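Local coordinates for ORF10 (Moritella marina, PDB 6RIW), which is the ketosynthase-chain length factor part of a polyunsaturated fatty acid synthase and probably catalyses the condensation that lengthens the growing acyl chain, at residues V117-L122 with G221-A226; Y174-I179 with H189-A194; V580-E585 with A659-A664. All blocks are in the same frame, centred on the assembly; numbering follows the deposited sequence.

Contact 1. Residues V117-L122 with G221-A226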
ATOM      1  N   VAL A 117      -8.231  13.353   0.040  1.00 14.55           N
ATOM      2  CA  VAL A 117      -8.306  12.203  -0.871  1.00 12.38           C
ATOM      3  C   VAL A 117      -7.761  10.963  -0.168  1.00 16.45           C
ATOM      4  O   VAL A 117      -6.713  11.018   0.475  1.00 13.80           O
ATOM      5  CB  VAL A 117      -7.575  12.456  -2.208  1.00 15.92           C
ATOM      6  CG1 VAL A 117      -6.139  12.969  -1.990  1.00 16.52           C
ATOM      7  CG2 VAL A 117      -7.606  11.188  -3.088  1.00 15.56           C
ATOM      8  N   ILE A 118      -8.493   9.847  -0.267  1.00 13.41           N
ATOM      9  CA  ILE A 118      -8.029   8.543   0.209  1.00 13.80           C
ATOM     10  C   ILE A 118      -8.020   7.582  -0.975  1.00 14.97           C
ATOM     11  O   ILE A 118      -9.044   7.403  -1.644  1.00 14.90           O
ATOM     12  CB  ILE A 118      -8.898   8.003   1.366  1.00 12.96           C
ATOM     13  CG1 ILE A 118      -8.836   8.969   2.555  1.00 13.97           C
ATOM     14  CG2 ILE A 118      -8.410   6.622   1.796  1.00 11.36           C
ATOM     15  CD1 ILE A 118      -9.815   8.619   3.690  1.00 15.21           C
ATOM     16  N   LEU A 119      -6.871   6.947  -1.229  1.00 12.10           N
ATOM     17  CA  LEU A 119      -6.655   6.194  -2.462  1.00 11.23           C
ATOM     18  C   LEU A 119      -6.290   4.754  -2.127  1.00 12.87           C
ATOM     19  O   LEU A 119      -5.262   4.521  -1.492  1.00 12.35           O
ATOM     20  CB  LEU A 119      -5.525   6.832  -3.286  1.00 11.18           C
ATOM     21  CG  LEU A 119      -5.128   6.131  -4.587  1.00 14.49           C
ATOM     22  CD1 LEU A 119      -6.215   6.360  -5.624  1.00 15.43           C
ATOM     23  CD2 LEU A 119      -3.756   6.653  -5.074  1.00 16.48           C
ATOM     24  N   GLY A 120      -7.101   3.792  -2.568  1.00 13.54           N
ATOM     25  CA  GLY A 120      -6.672   2.397  -2.490  1.00 11.47           C
ATOM     26  C   GLY A 120      -5.599   2.112  -3.536  1.00 14.35           C
ATOM     27  O   GLY A 120      -5.678   2.576  -4.677  1.00 14.00           O
ATOM     28  N   ASN A 121      -4.579   1.332  -3.148  1.00 12.83           N
ATOM     29  CA  ASN A 121      -3.429   1.156  -4.035  1.00 12.24           C
ATOM     30  C   ASN A 121      -2.639  -0.092  -3.636  1.00 16.42           C
ATOM     31  O   ASN A 121      -2.560  -0.432  -2.455  1.00 16.41           O
ATOM     32  CB  ASN A 121      -2.528   2.399  -3.984  1.00 16.73           C
ATOM     33  CG  ASN A 121      -1.432   2.383  -5.029  1.00 17.55           C
ATOM     34  OD1 ASN A 121      -1.527   1.699  -6.048  1.00 16.81           O
ATOM     35  ND2 ASN A 121      -0.363   3.134  -4.767  1.00 17.12           N
ATOM     36  N   LEU A 122      -2.075  -0.777  -4.639  1.00 17.12           N
ATOM     37  CA  LEU A 122      -1.204  -1.935  -4.417  1.00 17.19           C
ATOM     38  C   LEU A 122       0.213  -1.492  -4.072  1.00 18.86           C
ATOM     39  O   LEU A 122       0.733  -0.533  -4.642  1.00 22.37           O
ATOM     40  CB  LEU A 122      -1.141  -2.803  -5.683  1.00 17.88           C
ATOM     41  CG  LEU A 122      -2.401  -3.584  -6.031  1.00 20.85           C
ATOM     42  CD1 LEU A 122      -2.400  -4.071  -7.491  1.00 18.53           C
ATOM     43  CD2 LEU A 122      -2.551  -4.755  -5.061  1.00 23.29           C
ATOM     44  N   GLY A 221     -11.217   6.725  -3.899  1.00 14.85           N
ATOM     45  CA  GLY A 221     -11.064   5.931  -5.093  1.00 16.66           C
ATOM     46  C   GLY A 221      -9.944   4.940  -4.913  1.00 15.50           C
ATOM     47  O   GLY A 221      -9.488   4.702  -3.793  1.00 13.55           O
ATOM     48  N   ALA A 222      -9.509   4.362  -6.033  1.00 12.40           N
ATOM     49  CA  ALA A 222      -8.458   3.351  -6.000  1.00 12.98           C
ATOM     50  C   ALA A 222      -7.854   3.199  -7.386  1.00 15.34           C
ATOM     51  O   ALA A 222      -8.451   3.584  -8.392  1.00 13.32           O
ATOM     52  CB  ALA A 222      -8.983   1.999  -5.507  1.00 14.03           C
ATOM     53  N   VAL A 223      -6.670   2.597  -7.418  1.00 11.77           N
ATOM     54  CA  VAL A 223      -5.933   2.348  -8.649  1.00 13.56           C
ATOM     55  C   VAL A 223      -5.257   0.998  -8.486  1.00 16.03           C
ATOM     56  O   VAL A 223      -4.835   0.627  -7.378  1.00 15.09           O
ATOM     57  CB  VAL A 223      -4.924   3.482  -8.957  1.00 16.20           C
ATOM     58  CG1 VAL A 223      -3.897   3.613  -7.829  1.00 16.69           C
ATOM     59  CG2 VAL A 223      -4.205   3.233 -10.290  1.00 14.36           C
ATOM     60  N   SER A 224      -5.259   0.225  -9.569  1.00 13.82           N
ATOM     61  CA  SER A 224      -4.589  -1.065  -9.668  1.00 13.71           C
ATOM     62  C   SER A 224      -3.766  -0.981 -10.950  1.00 14.89           C
ATOM     63  O   SER A 224      -4.319  -1.083 -12.053  1.00 16.32           O
ATOM     64  CB  SER A 224      -5.615  -2.207  -9.710  1.00 16.01           C
ATOM     65  OG  SER A 224      -5.052  -3.413 -10.198  1.00 19.86           O
ATOM     66  N   ALA A 225      -2.454  -0.764 -10.814  1.00 12.79           N
ATOM     67  CA  ALA A 225      -1.561  -0.638 -11.975  1.00 14.28           C
ATOM     68  C   ALA A 225      -0.202  -1.261 -11.682  1.00 18.12           C
ATOM     69  O   ALA A 225       0.853  -0.725 -12.057  1.00 17.88           O
ATOM     70  CB  ALA A 225      -1.382   0.825 -12.378  1.00 14.58           C
ATOM     71  N   ALA A 226      -0.208  -2.384 -10.983  1.00 13.48           N
ATOM     72  CA  ALA A 226       1.026  -3.124 -10.759  1.00 15.14           C
ATOM     73  C   ALA A 226       1.535  -3.744 -12.060  1.00 15.47           C
ATOM     74  O   ALA A 226       0.784  -3.956 -13.017  1.00 17.56           O
ATOM     75  CB  ALA A 226       0.783  -4.231  -9.728  1.00 17.15           C
TER
HETATM   76  O   HOH W   1      -1.237  -0.247  -8.260  1.00 17.06           O
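Ile118, Gly120, Gly221 and Val223 zip together two neighbouring parallel strands, 115-120 and 217-224, deep inside the ketosynthase half of the chain. The ladder alternates as parallel strands should. Gly221 N gives its hydrogen to Ile118 O, Gly120 N returns a nearly straight bond to Gly221 O (2.8 Å, 170° at the hydrogen), and Val223 N closes on Gly120 O at 2.9 Å. Gly221 O also receives a weak bond from Ser202 OG of helix 198-211.

The strands come closest at the bridge of Gly120 with Ala222, where the CA atoms are 4.0 Å apart. A CB on Gly120 would fall only 3.1 Å from Ala222 CB, on the face that Ala222 turns to helix 198-211. The other face carries Leu119. Its CG is anti to the backbone N (chi1 178°), and from there CD1 reaches Ala222 CA at 3.8 Å while CD2 approaches Val223 CG1.

Further on, Asn121 lies side by side with Val223, its OD1 3.5 Å from Val223 CG1. ND2 of Asn121 is bonded to Ala172 O, while OD1 accepts from a water 3.0 Å away that in turn accepts from Ala225 N. Leu122 CD1 touches both Ser224 OG and Ala226 CB, 3.9 Å from the latter.

The direct backbone ladder thus gives way to a side chain and a water farther along, toward Asn121 and Ala225. The buried amide of Asn121 is used at both its oxygen and its nitrogen, which probably holds the group in one rotation.

Contact 2. Residues Y174-I179 with H189-A194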
ATOM      1  N   TYR A 174       2.962   7.990  -2.417  1.00 13.93           N
ATOM      2  CA  TYR A 174       3.079   9.217  -3.209  1.00 13.33           C
ATOM      3  C   TYR A 174       1.944   9.441  -4.213  1.00 13.53           C
ATOM      4  O   TYR A 174       1.587  10.613  -4.434  1.00 14.68           O
ATOM      5  CB  TYR A 174       4.432   9.229  -3.935  1.00 15.41           C
ATOM      6  CG  TYR A 174       4.701  10.521  -4.677  1.00 15.81           C
ATOM      7  CD1 TYR A 174       4.774  11.733  -3.996  1.00 17.52           C
ATOM      8  CD2 TYR A 174       4.880  10.521  -6.066  1.00 16.22           C
ATOM      9  CE1 TYR A 174       5.024  12.936  -4.685  1.00 19.85           C
ATOM     10  CE2 TYR A 174       5.118  11.710  -6.764  1.00 16.81           C
ATOM     11  CZ  TYR A 174       5.189  12.911  -6.066  1.00 20.38           C
ATOM     12  OH  TYR A 174       5.438  14.087  -6.759  1.00 20.49           O
ATOM     13  N   PRO A 175       1.354   8.425  -4.851  1.00 13.21           N
ATOM     14  CA  PRO A 175       0.254   8.726  -5.793  1.00 14.09           C
ATOM     15  C   PRO A 175      -0.880   9.523  -5.169  1.00 14.78           C
ATOM     16  O   PRO A 175      -1.478  10.371  -5.850  1.00 15.36           O
ATOM     17  CB  PRO A 175      -0.205   7.336  -6.247  1.00 13.56           C
ATOM     18  CG  PRO A 175       1.099   6.522  -6.207  1.00 15.29           C
ATOM     19  CD  PRO A 175       1.779   7.014  -4.947  1.00 12.89           C
ATOM     20  N   ALA A 176      -1.197   9.283  -3.892  1.00 12.97           N
ATOM     21  CA  ALA A 176      -2.241  10.074  -3.245  1.00 12.07           C
ATOM     22  C   ALA A 176      -1.783  11.514  -3.012  1.00 17.12           C
ATOM     23  O   ALA A 176      -2.562  12.456  -3.193  1.00 15.32           O
ATOM     24  CB  ALA A 176      -2.656   9.427  -1.926  1.00 13.39           C
ATOM     25  N   ALA A 177      -0.529  11.708  -2.603  1.00 13.69           N
ATOM     26  CA  ALA A 177      -0.017  13.065  -2.432  1.00 15.13           C
ATOM     27  C   ALA A 177       0.108  13.780  -3.771  1.00 15.73           C
ATOM     28  O   ALA A 177      -0.062  14.999  -3.844  1.00 16.24           O
ATOM     29  CB  ALA A 177       1.340  13.029  -1.714  1.00 15.60           C
ATOM     30  N   LEU A 178       0.419  13.045  -4.835  1.00 14.30           N
ATOM     31  CA  LEU A 178       0.526  13.665  -6.144  1.00 13.85           C
ATOM     32  C   LEU A 178      -0.833  14.140  -6.630  1.00 17.02           C
ATOM     33  O   LEU A 178      -0.950  15.234  -7.199  1.00 14.95           O
ATOM     34  CB  LEU A 178       1.122  12.677  -7.135  1.00 15.24           C
ATOM     35  CG  LEU A 178       1.152  13.160  -8.581  1.00 16.87           C
ATOM     36  CD1 LEU A 178       2.296  14.109  -8.740  1.00 18.99           C
ATOM     37  CD2 LEU A 178       1.347  11.984  -9.517  1.00 20.74           C
ATOM     38  N   ILE A 179      -1.863  13.319  -6.426  1.00 14.34           N
ATOM     39  CA  ILE A 179      -3.228  13.739  -6.722  1.00 15.94           C
ATOM     40  C   ILE A 179      -3.568  15.014  -5.959  1.00 16.31           C
ATOM     41  O   ILE A 179      -4.118  15.966  -6.524  1.00 18.25           O
ATOM     42  CB  ILE A 179      -4.211  12.598  -6.409  1.00 15.18           C
ATOM     43  CG1 ILE A 179      -4.142  11.561  -7.540  1.00 15.25           C
ATOM     44  CG2 ILE A 179      -5.640  13.134  -6.187  1.00 16.94           C
ATOM     45  CD1 ILE A 179      -4.703  10.213  -7.158  1.00 16.01           C
ATOM     46  N   HIS A 189      -4.632  13.513   3.087  1.00 16.06           N
ATOM     47  CA  HIS A 189      -4.471  12.560   2.001  1.00 15.97           C
ATOM     48  C   HIS A 189      -3.561  11.426   2.442  1.00 17.07           C
ATOM     49  O   HIS A 189      -2.582  11.654   3.159  1.00 15.98           O
ATOM     50  CB  HIS A 189      -3.925  13.209   0.716  1.00 15.15           C
ATOM     51  CG  HIS A 189      -2.750  14.120   0.915  1.00 19.60           C
ATOM     52  ND1 HIS A 189      -1.448  13.707   0.746  1.00 17.35           N
ATOM     53  CD2 HIS A 189      -2.689  15.441   1.208  1.00 21.16           C
ATOM     54  CE1 HIS A 189      -0.630  14.724   0.957  1.00 20.94           C
ATOM     55  NE2 HIS A 189      -1.359  15.792   1.239  1.00 20.22           N
ATOM     56  N   PHE A 190      -3.916  10.208   2.033  1.00 12.51           N
ATOM     57  CA  PHE A 190      -3.059   9.040   2.186  1.00 14.13           C
ATOM     58  C   PHE A 190      -3.569   7.955   1.247  1.00 13.94           C
ATOM     59  O   PHE A 190      -4.660   8.056   0.685  1.00 12.50           O
ATOM     60  CB  PHE A 190      -2.994   8.542   3.639  1.00 11.65           C
ATOM     61  CG  PHE A 190      -4.336   8.138   4.243  1.00 14.94           C
ATOM     62  CD1 PHE A 190      -5.144   9.081   4.869  1.00 13.49           C
ATOM     63  CD2 PHE A 190      -4.746   6.805   4.229  1.00 12.19           C
ATOM     64  CE1 PHE A 190      -6.390   8.692   5.451  1.00 13.62           C
ATOM     65  CE2 PHE A 190      -5.953   6.403   4.816  1.00 13.87           C
ATOM     66  CZ  PHE A 190      -6.778   7.347   5.426  1.00 13.27           C
ATOM     67  N   ALA A 191      -2.732   6.946   1.042  1.00 12.81           N
ATOM     68  CA  ALA A 191      -3.119   5.724   0.353  1.00 11.24           C
ATOM     69  C   ALA A 191      -3.287   4.612   1.379  1.00 11.45           C
ATOM     70  O   ALA A 191      -2.714   4.658   2.476  1.00 13.33           O
ATOM     71  CB  ALA A 191      -2.075   5.324  -0.693  1.00 10.91           C
ATOM     72  N   LEU A 192      -4.086   3.609   1.022  1.00 12.46           N
ATOM     73  CA  LEU A 192      -4.256   2.447   1.887  1.00 12.93           C
ATOM     74  C   LEU A 192      -4.298   1.190   1.035  1.00 13.60           C
ATOM     75  O   LEU A 192      -4.528   1.246  -0.178  1.00 14.15           O
ATOM     76  CB  LEU A 192      -5.531   2.552   2.752  1.00 13.86           C
ATOM     77  CG  LEU A 192      -6.896   2.559   2.051  1.00 14.32           C
ATOM     78  CD1 LEU A 192      -7.411   1.155   1.691  1.00 14.05           C
ATOM     79  CD2 LEU A 192      -7.934   3.233   2.951  1.00 12.51           C
ATOM     80  N   ASP A 193      -4.103   0.044   1.691  1.00 12.13           N
ATOM     81  CA  ASP A 193      -4.192  -1.266   1.049  1.00 16.45           C
ATOM     82  C   ASP A 193      -5.013  -2.162   1.963  1.00 14.59           C
ATOM     83  O   ASP A 193      -4.631  -2.398   3.112  1.00 13.59           O
ATOM     84  CB  ASP A 193      -2.789  -1.848   0.799  1.00 18.18           C
ATOM     85  CG  ASP A 193      -2.777  -3.219   0.083  1.00 26.76           C
ATOM     86  OD1 ASP A 193      -3.815  -3.684  -0.463  1.00 27.12           O
ATOM     87  OD2 ASP A 193      -1.662  -3.835   0.039  1.00 29.36           O
ATOM     88  N   ALA A 194      -6.151  -2.617   1.464  1.00 14.85           N
ATOM     89  CA  ALA A 194      -6.956  -3.675   2.066  1.00 15.23           C
ATOM     90  C   ALA A 194      -7.235  -4.759   1.024  1.00 18.37           C
ATOM     91  O   ALA A 194      -8.311  -5.352   1.012  1.00 16.28           O
ATOM     92  CB  ALA A 194      -8.268  -3.119   2.627  1.00 16.51           C
TER
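Ala176 and Ala177, on the first turns of helix 174-183, pack against the start of strand 189-193: a helix laid over an inner strand of the ketosynthase half, close to where the two halves of the didomain meet. Helix and strand run roughly antiparallel, 147° between their directions, with the segment axes only 6.5 Å apart.

Ala176 is the residue that presses on the strand backbone. Its CB sits 3.6 Å from Phe190 O and equally near the carbonyl carbon of that residue, and it approaches the methyl of Ala191, CB to CB, at 4.3 Å. Phe190 itself turns its ring to the other side of the strand, where Tyr209 of helix 198-211 meets it.

One residue along the helix, Ala177 is met by His189. The imidazole is carried there by a CG placed between the backbone N and the carbonyl carbon (chi1 47°). ND1 lies 3.5 Å from Ala177 CA, and CE1 3.7 Å from Ala177 CB, so the ND1-CE1 bond meets the alanine at both its CA and its methyl. Val117 of the next strand packs on His189 as well.

The strand's backbone is engaged elsewhere: Phe190 and Leu192 pair with Leu119, Ala191 with the chain length factor half. At its end, Asp193 OD1 accepts from Ala195 N; in ketosynthases the corresponding strand leads to the active-site cysteine.

Helix and strand are therefore held by van der Waals contact alone, without any hydrogen bond between the two segments. The small alanine side chains let the helix backbone come this near, while the backbone of Phe190, Ala191 and Leu192 bonds to the strands on either side.

Contact 3. Residues V580-E585 with A659-A664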
ATOM      1  N   VAL A 580      -0.824  -0.409   9.549  1.00 10.88           N
ATOM      2  CA  VAL A 580       0.612  -0.580   9.328  1.00 10.08           C
ATOM      3  C   VAL A 580       1.093   0.540   8.408  1.00 11.15           C
ATOM      4  O   VAL A 580       0.740   0.579   7.225  1.00 10.61           O
ATOM      5  CB  VAL A 580       0.938  -1.958   8.741  1.00 13.18           C
ATOM      6  CG1 VAL A 580       2.443  -2.092   8.503  1.00 12.31           C
ATOM      7  CG2 VAL A 580       0.438  -3.070   9.685  1.00 15.87           C
ATOM      8  N   ALA A 581       1.924   1.427   8.946  1.00  9.89           N
ATOM      9  CA  ALA A 581       2.589   2.452   8.155  1.00  9.88           C
ATOM     10  C   ALA A 581       3.751   1.833   7.394  1.00 12.74           C
ATOM     11  O   ALA A 581       4.627   1.204   7.992  1.00 11.10           O
ATOM     12  CB  ALA A 581       3.085   3.578   9.065  1.00 10.73           C
ATOM     13  N   MET A 582       3.754   1.979   6.074  1.00 12.58           N
ATOM     14  CA  MET A 582       4.788   1.324   5.286  1.00 12.76           C
ATOM     15  C   MET A 582       4.780   1.936   3.897  1.00 13.10           C
ATOM     16  O   MET A 582       3.875   2.690   3.534  1.00 12.82           O
ATOM     17  CB  MET A 582       4.560  -0.195   5.230  1.00 13.82           C
ATOM     18  CG  MET A 582       3.135  -0.585   4.764  1.00 12.94           C
ATOM     19  SD  MET A 582       2.895  -0.490   2.954  1.00 19.72           S
ATOM     20  CE  MET A 582       3.589  -2.102   2.464  1.00 16.25           C
ATOM     21  N   GLY A 583       5.842   1.648   3.147  1.00 13.63           N
ATOM     22  CA  GLY A 583       5.849   1.771   1.708  1.00 16.79           C
ATOM     23  C   GLY A 583       6.261   0.424   1.133  1.00 17.87           C
ATOM     24  O   GLY A 583       6.495  -0.539   1.873  1.00 16.02           O
ATOM     25  N   MET A 584       6.344   0.355  -0.192  1.00 16.93           N
ATOM     26  CA  MET A 584       6.620  -0.964  -0.768  1.00 16.55           C
ATOM     27  C   MET A 584       8.014  -1.440  -0.369  1.00 13.20           C
ATOM     28  O   MET A 584       8.942  -0.643  -0.172  1.00 16.38           O
ATOM     29  CB  MET A 584       6.446  -0.965  -2.299  1.00 18.84           C
ATOM     30  CG  MET A 584       7.441  -0.176  -3.114  1.00 22.45           C
ATOM     31  SD  MET A 584       7.548  -0.792  -4.856  1.00 33.79           S
ATOM     32  CE  MET A 584       8.127  -2.413  -4.602  1.00 11.87           C
ATOM     33  N   GLU A 585       8.135  -2.745  -0.173  1.00 14.41           N
ATOM     34  CA  GLU A 585       9.440  -3.378  -0.042  1.00 13.88           C
ATOM     35  C   GLU A 585      10.110  -3.313  -1.404  1.00 13.93           C
ATOM     36  O   GLU A 585       9.709  -4.027  -2.328  1.00 12.57           O
ATOM     37  CB  GLU A 585       9.273  -4.822   0.422  1.00 15.26           C
ATOM     38  CG  GLU A 585      10.584  -5.617   0.498  1.00 16.11           C
ATOM     39  CD  GLU A 585      11.667  -4.878   1.279  1.00 24.51           C
ATOM     40  OE1 GLU A 585      11.651  -4.951   2.537  1.00 19.16           O
ATOM     41  OE2 GLU A 585      12.543  -4.237   0.636  1.00 21.21           O
ATOM     42  N   ALA A 659      -7.958  -3.915   9.385  1.00 13.02           N
ATOM     43  CA  ALA A 659      -6.534  -4.230   9.371  1.00 16.83           C
ATOM     44  C   ALA A 659      -6.002  -3.839   8.000  1.00 16.96           C
ATOM     45  O   ALA A 659      -6.307  -4.501   7.000  1.00 16.44           O
ATOM     46  CB  ALA A 659      -6.283  -5.715   9.641  1.00 16.62           C
ATOM     47  N   ILE A 660      -5.212  -2.770   7.934  1.00 15.17           N
ATOM     48  CA  ILE A 660      -4.805  -2.226   6.644  1.00 14.12           C
ATOM     49  C   ILE A 660      -3.382  -1.696   6.707  1.00 14.53           C
ATOM     50  O   ILE A 660      -2.836  -1.445   7.783  1.00 14.57           O
ATOM     51  CB  ILE A 660      -5.729  -1.084   6.172  1.00 12.09           C
ATOM     52  CG1 ILE A 660      -5.691   0.080   7.178  1.00 12.54           C
ATOM     53  CG2 ILE A 660      -7.145  -1.592   5.884  1.00 17.66           C
ATOM     54  CD1 ILE A 660      -6.443   1.332   6.698  1.00 15.58           C
ATOM     55  N   THR A 661      -2.788  -1.484   5.530  1.00 13.40           N
ATOM     56  CA  THR A 661      -1.604  -0.632   5.484  1.00 11.84           C
ATOM     57  C   THR A 661      -2.024   0.781   5.108  1.00 12.86           C
ATOM     58  O   THR A 661      -3.063   0.992   4.477  1.00 10.26           O
ATOM     59  CB  THR A 661      -0.534  -1.152   4.504  1.00 14.79           C
ATOM     60  OG1 THR A 661      -1.028  -1.098   3.165  1.00 18.73           O
ATOM     61  CG2 THR A 661      -0.139  -2.576   4.858  1.00 17.59           C
ATOM     62  N   VAL A 662      -1.210   1.748   5.537  1.00 10.28           N
ATOM     63  CA  VAL A 662      -1.405   3.166   5.279  1.00 10.75           C
ATOM     64  C   VAL A 662      -0.070   3.683   4.755  1.00 12.57           C
ATOM     65  O   VAL A 662       0.973   3.420   5.366  1.00 12.58           O
ATOM     66  CB  VAL A 662      -1.802   3.933   6.558  1.00 10.83           C
ATOM     67  CG1 VAL A 662      -1.821   5.436   6.302  1.00 11.25           C
ATOM     68  CG2 VAL A 662      -3.187   3.471   7.051  1.00 13.48           C
ATOM     69  N   SER A 663      -0.093   4.379   3.624  1.00 10.31           N
ATOM     70  CA  SER A 663       1.132   4.854   2.993  1.00 13.37           C
ATOM     71  C   SER A 663       1.015   6.348   2.734  1.00 13.04           C
ATOM     72  O   SER A 663       0.099   6.796   2.037  1.00 12.67           O
ATOM     73  CB  SER A 663       1.409   4.087   1.694  1.00 13.01           C
ATOM     74  OG  SER A 663       1.519   2.691   1.953  1.00 16.08           O
ATOM     75  N   ALA A 664       1.938   7.119   3.296  1.00 12.59           N
ATOM     76  CA  ALA A 664       1.998   8.551   3.020  1.00 11.08           C
ATOM     77  C   ALA A 664       3.449   9.006   3.105  1.00 11.16           C
ATOM     78  O   ALA A 664       3.745  10.070   3.658  1.00 10.93           O
ATOM     79  CB  ALA A 664       1.102   9.357   3.970  1.00 10.28           C
TER
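Met582 meets Thr661 and Ser663 where strand 576-581 of the chain length factor half lies beside strand 659-663. From CB the side chain is bent along its length: CG sits between the backbone N and the carbonyl carbon (chi1 53°), which sets it 3.7 Å from Thr661 CB and almost as near Thr661 CG2. The next bond bends too, and SD comes to 3.6 Å from Ser663 OG and 3.8 Å from Thr661 CB, with Thr661 OG1 slightly farther off. CE then turns away from both residues, and Met645 of helix 642-653 is among the neighbours packing on this side chain.

Behind Met582 the two strands pair in parallel. Val580 N binds Ile660 O in the carbonyl plane, Val662 N binds Val580 O at 2.8 Å from above that carbonyl's plane, and Met582 N reaches Val662 O at 3.2 Å. Val580 and Thr661 share one face of the pair; Ala581 and Val662 occupy the other, against helix 668-682.

Ser663 supplies the last rung with its side chain. OG, anti to its own carbonyl carbon (chi1 -58°), donates to Met582 O at 2.8 Å, again from above the carbonyl plane. An alanine in place of Ser663 would probably leave Met582 O without this donor and let the backbone at Met582 shift, the sulphur losing its hydroxyl neighbour too.

Through its other edge, strand 659-663 pairs with the ketosynthase half, Thr661 with Asp193 and Ser663 with Ala191. Ser663 thus joins a backbone link between the halves to a hydroxyl bond within one of them, a buried arrangement likely to fix the backbone at Met582.

Overall arrangement
The three contacts follow one run of neighbouring strands, 217-224, 115-120, 189-193, 659-663 and 576-581, from one half of the didomain into the other. Contacts 1 and 2, centres about 7 Å apart, join where Asn121 N pairs with Leu192 O. Contacts 2 and 3, centres about 10 Å apart, meet across the antiparallel seam, Ala191 O to Ser663 N at 2.9 Å; such a seam joins the subunits in dimeric thiolase-fold enzymes. Contacts 1 and 3 do not touch, their nearest atoms being about 6 Å apart. All are buried and away from the magnesium site at Met1 and Lys286.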